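Local coordinates for iron Super-Oxide Dismutase (Plasmodium knowlesi, PDB 2AWP), which catalyses, probably with an iron cofactor, the dismutation of superoxide radicals to hydrogen peroxide and molecular oxygen, at residues A11-A14 against S20-T23; N25-K30 against F76-M81; A33-K38 against W72-Y77. All coordinates share one frame; numbering follows the deposited sequence.

Interaction 1 (A11-A14 against S20-T23); sequences ALNA and SEET
The carboxylate of Glu21 meets Asn13 through one of its faces: Asn13 CB sits over it, displaced toward OE1, with Glu21 OE1 3.5 Å from Asn13 CB. The amide of Asn13 stands back from this carboxylate, so the meeting is van der Waals contact between polar residues that both suit an exposed surface. With its CG set between the backbone N and the carbonyl carbon (chi1 68°), Asn13 turns its amide past the acidic group while CB makes the touch.

Further down the same side chain, the apolar part of Glu21 packs against Leu12. The two chains cross at about a right angle, Leu12 CB lying 3.9 Å from Glu21 CG. A long, extended glutamate serves well here, because its CG methylene packs on the leucine while the carboxylate lies at the exposed surface. Beneath, Glu21 CA lies 3.4 Å from Leu12 O in a nearly straight CA-H...O contact (159° at the hydrogen), where the two backbones run close, Asn13 and Glu21 having the nearest CA atoms.

Each segment has its own internal brace. Residues 11-14 form a type I beta turn closed by Ala14 N to Ala11 O, 2.9 Å. Ser20 is the N-cap of the helix, its small hydroxyl accepting from Thr23 N over 3.0 Å (165°); Asp167 bonds to the hydroxyls of both Ser20 and Thr23.

The turn thus lies against the first turn of helix 21-43, Leu12 continuing onto Leu24, Asn25 and Asn29. Thr23 packs on Ile166 of helix 165-168, and Glu22 forms a salt bridge with Arg169 of the second subunit.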
# COMPACT_ATOMS: atom_id res chain seq x y z
N ALA A 11 16.17 8.37 -19.55
CA ALA A 11 14.89 8.68 -20.16
C ALA A 11 13.74 7.87 -19.52
O ALA A 11 13.96 6.79 -18.92
CB ALA A 11 14.96 8.42 -21.68
N LEU A 12 12.54 8.40 -19.67
CA LEU A 12 11.33 7.86 -19.09
C LEU A 12 11.04 6.46 -19.60
O LEU A 12 10.41 5.67 -18.91
CB LEU A 12 10.15 8.80 -19.42
CG LEU A 12 9.03 8.98 -18.42
CD1 LEU A 12 9.54 9.61 -17.14
CD2 LEU A 12 7.97 9.84 -19.07
N ASN A 13 11.50 6.15 -20.81
CA ASN A 13 11.32 4.83 -21.40
C ASN A 13 12.57 3.94 -21.23
O ASN A 13 12.63 2.87 -21.82
CB ASN A 13 10.97 4.94 -22.91
CG ASN A 13 12.13 5.46 -23.73
OD1 ASN A 13 13.13 5.87 -23.17
ND2 ASN A 13 11.97 5.51 -25.04
N ALA A 14 13.58 4.38 -20.48
CA ALA A 14 14.88 3.69 -20.46
C ALA A 14 14.83 2.36 -19.73
O ALA A 14 15.74 1.53 -19.90
CB ALA A 14 15.98 4.60 -19.85
N SER A 20 7.55 -0.03 -17.63
CA SER A 20 7.14 0.76 -18.77
C SER A 20 7.35 2.27 -18.64
O SER A 20 7.45 2.81 -17.54
CB SER A 20 5.66 0.48 -19.08
OG SER A 20 4.79 1.00 -18.08
N GLU A 21 7.41 2.94 -19.78
CA GLU A 21 7.37 4.39 -19.80
C GLU A 21 6.12 4.95 -19.07
O GLU A 21 6.21 5.90 -18.31
CB GLU A 21 7.45 4.91 -21.25
CG GLU A 21 7.66 6.43 -21.31
CD GLU A 21 7.70 6.94 -22.75
OE1 GLU A 21 7.79 6.11 -23.68
OE2 GLU A 21 7.63 8.16 -22.94
N GLU A 22 4.96 4.35 -19.30
CA GLU A 22 3.75 4.77 -18.57
C GLU A 22 3.95 4.72 -17.06
O GLU A 22 3.59 5.67 -16.35
CB GLU A 22 2.54 3.92 -18.96
CG GLU A 22 1.26 4.40 -18.26
CD GLU A 22 -0.00 3.61 -18.63
OE1 GLU A 22 0.05 2.72 -19.51
OE2 GLU A 22 -1.05 3.89 -17.99
N THR A 23 4.49 3.61 -16.56
CA THR A 23 4.83 3.49 -15.12
C THR A 23 5.76 4.60 -14.65
O THR A 23 5.43 5.31 -13.70
CB THR A 23 5.34 2.08 -14.72
OG1 THR A 23 4.27 1.13 -14.83
CG2 THR A 23 5.83 2.04 -13.25

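Interaction 2 (N25-K30 against F76-M81); sequences NFHYNK and FYWDSM
Trp78 carries the tight part here, its indole meeting both His27 and Tyr28. The edge of its six-membered ring points at the face of His27 (planes at 72°), with Trp78 CH2 3.5 Å from His27 ND1. Nearer the pyrrole end, Tyr28 turns its own edge toward the face of the five-membered ring, an offset edge-to-face pair with Tyr28 CD1 3.6 Å from Trp78 NE1. A broad indole suits this place, spanning two helices whose nearest CA atoms, those of Tyr28 and Trp78, are 8.8 Å apart. Its N-H is satisfied by His32 ND1.

The contact is less extensive beside Tyr77, though His27 CE1 comes 3.5 Å from Tyr77 CE2; the rings meet obliquely and a water bridges them, 2.6 Å from His27 ND1 and 2.9 Å from Tyr77 OH, at the edge of both rings. The far side of helix 21-43 is more polar: Asn29 ND2 bonds to Asn25 OD1, and Lys30 lies exposed, packing on Asn170 of the second subunit.

His27 is a probable iron ligand beside Asp158 and His162. Tyr77 touches Asp158 on strand 151-158, linking the cluster to the sheet, and its OH bonds to Tyr175 of helix 172-179.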
# COMPACT_ATOMS: atom_id res chain seq x y z
N ASN A 25 6.19 7.43 -16.02
CA ASN A 25 5.39 8.67 -16.08
C ASN A 25 4.56 8.90 -14.80
O ASN A 25 4.71 9.93 -14.14
CB ASN A 25 4.52 8.75 -17.36
CG ASN A 25 4.05 10.18 -17.67
OD1 ASN A 25 4.66 11.16 -17.21
ND2 ASN A 25 2.97 10.31 -18.45
N PHE A 26 3.72 7.95 -14.43
CA PHE A 26 2.93 8.10 -13.19
C PHE A 26 3.79 8.11 -11.91
O PHE A 26 3.62 8.96 -11.03
CB PHE A 26 1.81 7.03 -13.12
CG PHE A 26 0.67 7.27 -14.07
CD1 PHE A 26 -0.36 8.13 -13.73
CD2 PHE A 26 0.65 6.67 -15.34
CE1 PHE A 26 -1.42 8.39 -14.63
CE2 PHE A 26 -0.40 6.93 -16.26
CZ PHE A 26 -1.45 7.79 -15.90
N HIS A 27 4.74 7.19 -11.83
CA HIS A 27 5.51 6.95 -10.63
C HIS A 27 6.41 8.15 -10.35
O HIS A 27 6.39 8.69 -9.23
CB HIS A 27 6.31 5.67 -10.80
CG HIS A 27 6.72 5.01 -9.51
ND1 HIS A 27 7.30 3.76 -9.48
CD2 HIS A 27 6.64 5.41 -8.22
CE1 HIS A 27 7.58 3.43 -8.24
NE2 HIS A 27 7.21 4.42 -7.46
N TYR A 28 7.12 8.62 -11.37
CA TYR A 28 8.01 9.78 -11.21
C TYR A 28 7.29 11.14 -11.29
O TYR A 28 7.43 11.97 -10.40
CB TYR A 28 9.17 9.72 -12.22
CG TYR A 28 10.12 10.89 -12.12
CD1 TYR A 28 10.99 11.02 -11.04
CD2 TYR A 28 10.12 11.90 -13.11
CE1 TYR A 28 11.90 12.11 -10.94
CE2 TYR A 28 11.01 13.00 -13.02
CZ TYR A 28 11.90 13.09 -11.94
OH TYR A 28 12.77 14.17 -11.84
N ASN A 29 6.53 11.37 -12.36
CA ASN A 29 5.91 12.68 -12.59
C ASN A 29 4.65 12.93 -11.77
O ASN A 29 4.29 14.08 -11.52
CB ASN A 29 5.64 12.91 -14.10
CG ASN A 29 6.92 13.13 -14.91
OD1 ASN A 29 7.81 13.90 -14.54
ND2 ASN A 29 7.00 12.43 -16.05
N LYS A 30 3.99 11.87 -11.30
CA LYS A 30 2.82 12.03 -10.43
C LYS A 30 3.11 11.75 -8.94
O LYS A 30 3.06 12.66 -8.12
CB LYS A 30 1.63 11.22 -10.97
CG LYS A 30 1.27 11.51 -12.42
CD LYS A 30 0.90 13.00 -12.68
CE LYS A 30 1.24 13.36 -14.15
NZ LYS A 30 0.74 14.71 -14.55
N PHE A 76 16.47 7.31 -4.41
CA PHE A 76 17.34 6.15 -4.21
C PHE A 76 16.89 4.96 -5.08
O PHE A 76 17.72 4.23 -5.59
CB PHE A 76 17.36 5.79 -2.71
CG PHE A 76 18.59 4.98 -2.29
CD1 PHE A 76 19.80 5.62 -2.05
CD2 PHE A 76 18.51 3.60 -2.14
CE1 PHE A 76 20.93 4.90 -1.65
CE2 PHE A 76 19.63 2.87 -1.74
CZ PHE A 76 20.85 3.52 -1.50
N TYR A 77 15.58 4.78 -5.23
CA TYR A 77 15.00 3.78 -6.11
C TYR A 77 15.35 4.00 -7.59
O TYR A 77 15.81 3.08 -8.27
CB TYR A 77 13.49 3.76 -5.90
CG TYR A 77 12.67 2.88 -6.82
CD1 TYR A 77 12.80 1.49 -6.80
CD2 TYR A 77 11.72 3.45 -7.69
CE1 TYR A 77 12.03 0.67 -7.64
CE2 TYR A 77 10.93 2.65 -8.53
CZ TYR A 77 11.08 1.26 -8.49
OH TYR A 77 10.30 0.44 -9.31
N TRP A 78 15.17 5.22 -8.08
CA TRP A 78 15.49 5.55 -9.48
C TRP A 78 16.98 5.34 -9.77
O TRP A 78 17.33 4.76 -10.79
CB TRP A 78 15.06 7.00 -9.82
CG TRP A 78 13.56 7.21 -9.67
CD1 TRP A 78 12.94 8.18 -8.96
CD2 TRP A 78 12.52 6.40 -10.24
NE1 TRP A 78 11.57 8.03 -9.03
CE2 TRP A 78 11.29 6.95 -9.82
CE3 TRP A 78 12.51 5.26 -11.06
CZ2 TRP A 78 10.06 6.38 -10.18
CZ3 TRP A 78 11.29 4.72 -11.45
CH2 TRP A 78 10.08 5.27 -11.00
N ASP A 79 17.83 5.83 -8.86
CA ASP A 79 19.29 5.69 -8.94
C ASP A 79 19.80 4.26 -8.79
O ASP A 79 20.89 3.92 -9.28
CB ASP A 79 19.98 6.63 -7.94
CG ASP A 79 19.68 8.08 -8.21
OD1 ASP A 79 18.99 8.36 -9.23
OD2 ASP A 79 20.11 8.93 -7.40
N SER A 80 18.98 3.42 -8.14
CA SER A 80 19.25 1.98 -8.02
C SER A 80 19.01 1.19 -9.30
O SER A 80 19.25 -0.03 -9.33
CB SER A 80 18.39 1.35 -6.90
OG SER A 80 18.82 1.77 -5.62
N MET A 81 18.52 1.86 -10.34
CA MET A 81 18.23 1.23 -11.62
C MET A 81 18.87 1.99 -12.75
O MET A 81 19.40 3.07 -12.54
CB MET A 81 16.71 1.20 -11.87
CG MET A 81 15.99 0.31 -10.91
SD MET A 81 14.23 0.24 -11.25
CE MET A 81 13.72 1.92 -10.84
O HOH W 1 8.10 1.66 -10.76

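Interaction 3 (A33-K38 against W72-Y77); sequences AGYVNK and WNHSFY
Tyr35 and His74 alone join these two helical segments, ring to ring, across backbones whose nearest CA atoms are 9.7 Å apart. Two long, flat side chains suit such a gap.

Along 72-77, Trp72 comes first; its carbonyl O accepts from Phe76 N at 3.0 Å, and its ring stacks on that of Phe76. Asn73 follows, a buried amide satisfied by Asn144 and by the carbonyl of Ala142, while its backbone O takes Tyr77 N at 2.9 Å. Then comes His74. Its CG lies anti to the carbonyl carbon (chi1 -78°), which directs the imidazole at the opposing helix, where His74 CE1 comes 3.5 Å from Tyr35 CE2. The rings are inclined at 36°, an oblique meeting with centroids 5.3 Å apart. His74 ND1 is bonded to Gln70 O, which fixes the rotation of the ring and leaves NE2 turned toward His27. Ser75 packs on Pro6. Phe76 packs on Pro153 and Thr156 of strand 151-158, where a large apolar ring fits, and Tyr77 touches Asp158 while its OH bonds to Tyr175.

The arrangement is that of the alpha-hairpin domain of iron/manganese superoxide dismutases. His74 is a probable iron ligand, with His27, Asp158 and His162. Tyr35, whose OH pairs with Gln70 NE2 and whose ring packs on Phe119 of the second subunit, probably corresponds to the second-shell gateway tyrosine of this family.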
# COMPACT_ATOMS: atom_id res chain seq x y z
N ALA A 33 6.83 13.43 -7.78
CA ALA A 33 6.67 14.89 -7.85
C ALA A 33 5.71 15.38 -6.76
O ALA A 33 5.94 16.42 -6.12
CB ALA A 33 6.17 15.30 -9.24
N GLY A 34 4.63 14.62 -6.58
CA GLY A 34 3.61 14.85 -5.57
C GLY A 34 4.10 14.90 -4.14
O GLY A 34 3.60 15.72 -3.35
N TYR A 35 5.04 14.01 -3.78
CA TYR A 35 5.63 14.03 -2.44
C TYR A 35 6.49 15.28 -2.21
O TYR A 35 6.48 15.84 -1.11
CB TYR A 35 6.51 12.82 -2.21
CG TYR A 35 5.80 11.47 -2.17
CD1 TYR A 35 4.82 11.20 -1.20
CD2 TYR A 35 6.18 10.45 -3.04
CE1 TYR A 35 4.19 9.96 -1.14
CE2 TYR A 35 5.55 9.18 -2.99
CZ TYR A 35 4.57 8.94 -2.04
OH TYR A 35 3.96 7.70 -1.99
N VAL A 36 7.25 15.69 -3.23
CA VAL A 36 7.98 16.97 -3.21
C VAL A 36 7.03 18.17 -3.02
O VAL A 36 7.24 18.97 -2.11
CB VAL A 36 8.88 17.16 -4.46
CG1 VAL A 36 9.51 18.56 -4.50
CG2 VAL A 36 9.99 16.11 -4.51
N ASN A 37 5.99 18.29 -3.85
CA ASN A 37 5.05 19.39 -3.77
C ASN A 37 4.38 19.39 -2.41
O ASN A 37 4.25 20.44 -1.77
CB ASN A 37 4.03 19.36 -4.93
CG ASN A 37 4.71 19.37 -6.29
OD1 ASN A 37 5.86 19.82 -6.39
ND2 ASN A 37 4.06 18.84 -7.33
N LYS A 38 4.04 18.20 -1.93
CA LYS A 38 3.36 18.11 -0.65
C LYS A 38 4.27 18.51 0.50
O LYS A 38 3.86 19.27 1.38
CB LYS A 38 2.73 16.73 -0.45
CG LYS A 38 2.05 16.58 0.92
CD LYS A 38 0.54 16.44 0.79
CE LYS A 38 -0.18 17.80 0.79
NZ LYS A 38 -0.43 18.34 2.17
N TRP A 72 13.02 10.82 -0.66
CA TRP A 72 14.38 10.28 -0.58
C TRP A 72 14.40 8.82 -1.09
O TRP A 72 15.27 8.42 -1.91
CB TRP A 72 14.89 10.37 0.87
CG TRP A 72 16.39 10.02 0.99
CD1 TRP A 72 17.43 10.90 1.03
CD2 TRP A 72 16.96 8.71 1.04
NE1 TRP A 72 18.63 10.21 1.09
CE2 TRP A 72 18.37 8.86 1.11
CE3 TRP A 72 16.42 7.40 1.04
CZ2 TRP A 72 19.25 7.76 1.18
CZ3 TRP A 72 17.29 6.31 1.11
CH2 TRP A 72 18.69 6.50 1.16
N ASN A 73 13.43 8.04 -0.63
CA ASN A 73 13.34 6.60 -1.03
C ASN A 73 13.20 6.48 -2.54
O ASN A 73 13.73 5.57 -3.16
CB ASN A 73 12.10 5.96 -0.41
CG ASN A 73 12.17 5.85 1.10
OD1 ASN A 73 13.23 5.92 1.71
ND2 ASN A 73 11.00 5.65 1.72
N HIS A 74 12.39 7.37 -3.14
CA HIS A 74 12.17 7.26 -4.59
C HIS A 74 13.39 7.64 -5.39
O HIS A 74 13.72 7.01 -6.38
CB HIS A 74 10.96 8.09 -5.03
CG HIS A 74 9.67 7.42 -4.72
ND1 HIS A 74 9.08 7.49 -3.47
CD2 HIS A 74 8.89 6.60 -5.47
CE1 HIS A 74 7.97 6.76 -3.48
NE2 HIS A 74 7.85 6.22 -4.68
N SER A 75 14.07 8.69 -4.96
CA SER A 75 15.31 9.06 -5.63
C SER A 75 16.36 7.95 -5.57
O SER A 75 17.02 7.67 -6.57
CB SER A 75 15.84 10.37 -5.07
OG SER A 75 15.03 11.42 -5.56
N PHE A 76 16.47 7.31 -4.41
CA PHE A 76 17.34 6.15 -4.21
C PHE A 76 16.89 4.96 -5.08
O PHE A 76 17.72 4.23 -5.59
CB PHE A 76 17.36 5.79 -2.71
CG PHE A 76 18.59 4.98 -2.29
CD1 PHE A 76 19.80 5.62 -2.05
CD2 PHE A 76 18.51 3.60 -2.14
CE1 PHE A 76 20.93 4.90 -1.65
CE2 PHE A 76 19.63 2.87 -1.74
CZ PHE A 76 20.85 3.52 -1.50
N TYR A 77 15.58 4.78 -5.23
CA TYR A 77 15.00 3.78 -6.11
C TYR A 77 15.35 4.00 -7.59
O TYR A 77 15.81 3.08 -8.27
CB TYR A 77 13.49 3.76 -5.90
CG TYR A 77 12.67 2.88 -6.82
CD1 TYR A 77 12.80 1.49 -6.80
CD2 TYR A 77 11.72 3.45 -7.69
CE1 TYR A 77 12.03 0.67 -7.64
CE2 TYR A 77 10.93 2.65 -8.53
CZ TYR A 77 11.08 1.26 -8.49
OH TYR A 77 10.30 0.44 -9.31

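All three contacts use helix 21-43, met in turn by a preceding loop and by helix 62-79. Interaction 1 is a surface contact built of aliphatic chain, carboxylate and backbone atoms; interaction 2 is a buried aromatic cluster; interaction 3, partly buried, rests on a single ring pair. Interactions 1 and 2 touch where Leu12 CD2 lies 4.0 Å from Asn25 CB. Interactions 2 and 3 share Phe76 and Tyr77, and each contributes one histidine to the probable iron site: His27 NE2 and His74 NE2 are 3.4 Å apart. The chemistry therefore shifts from solvent-tolerant packing at the helix start to aromatic and imidazole rings around the probable iron site.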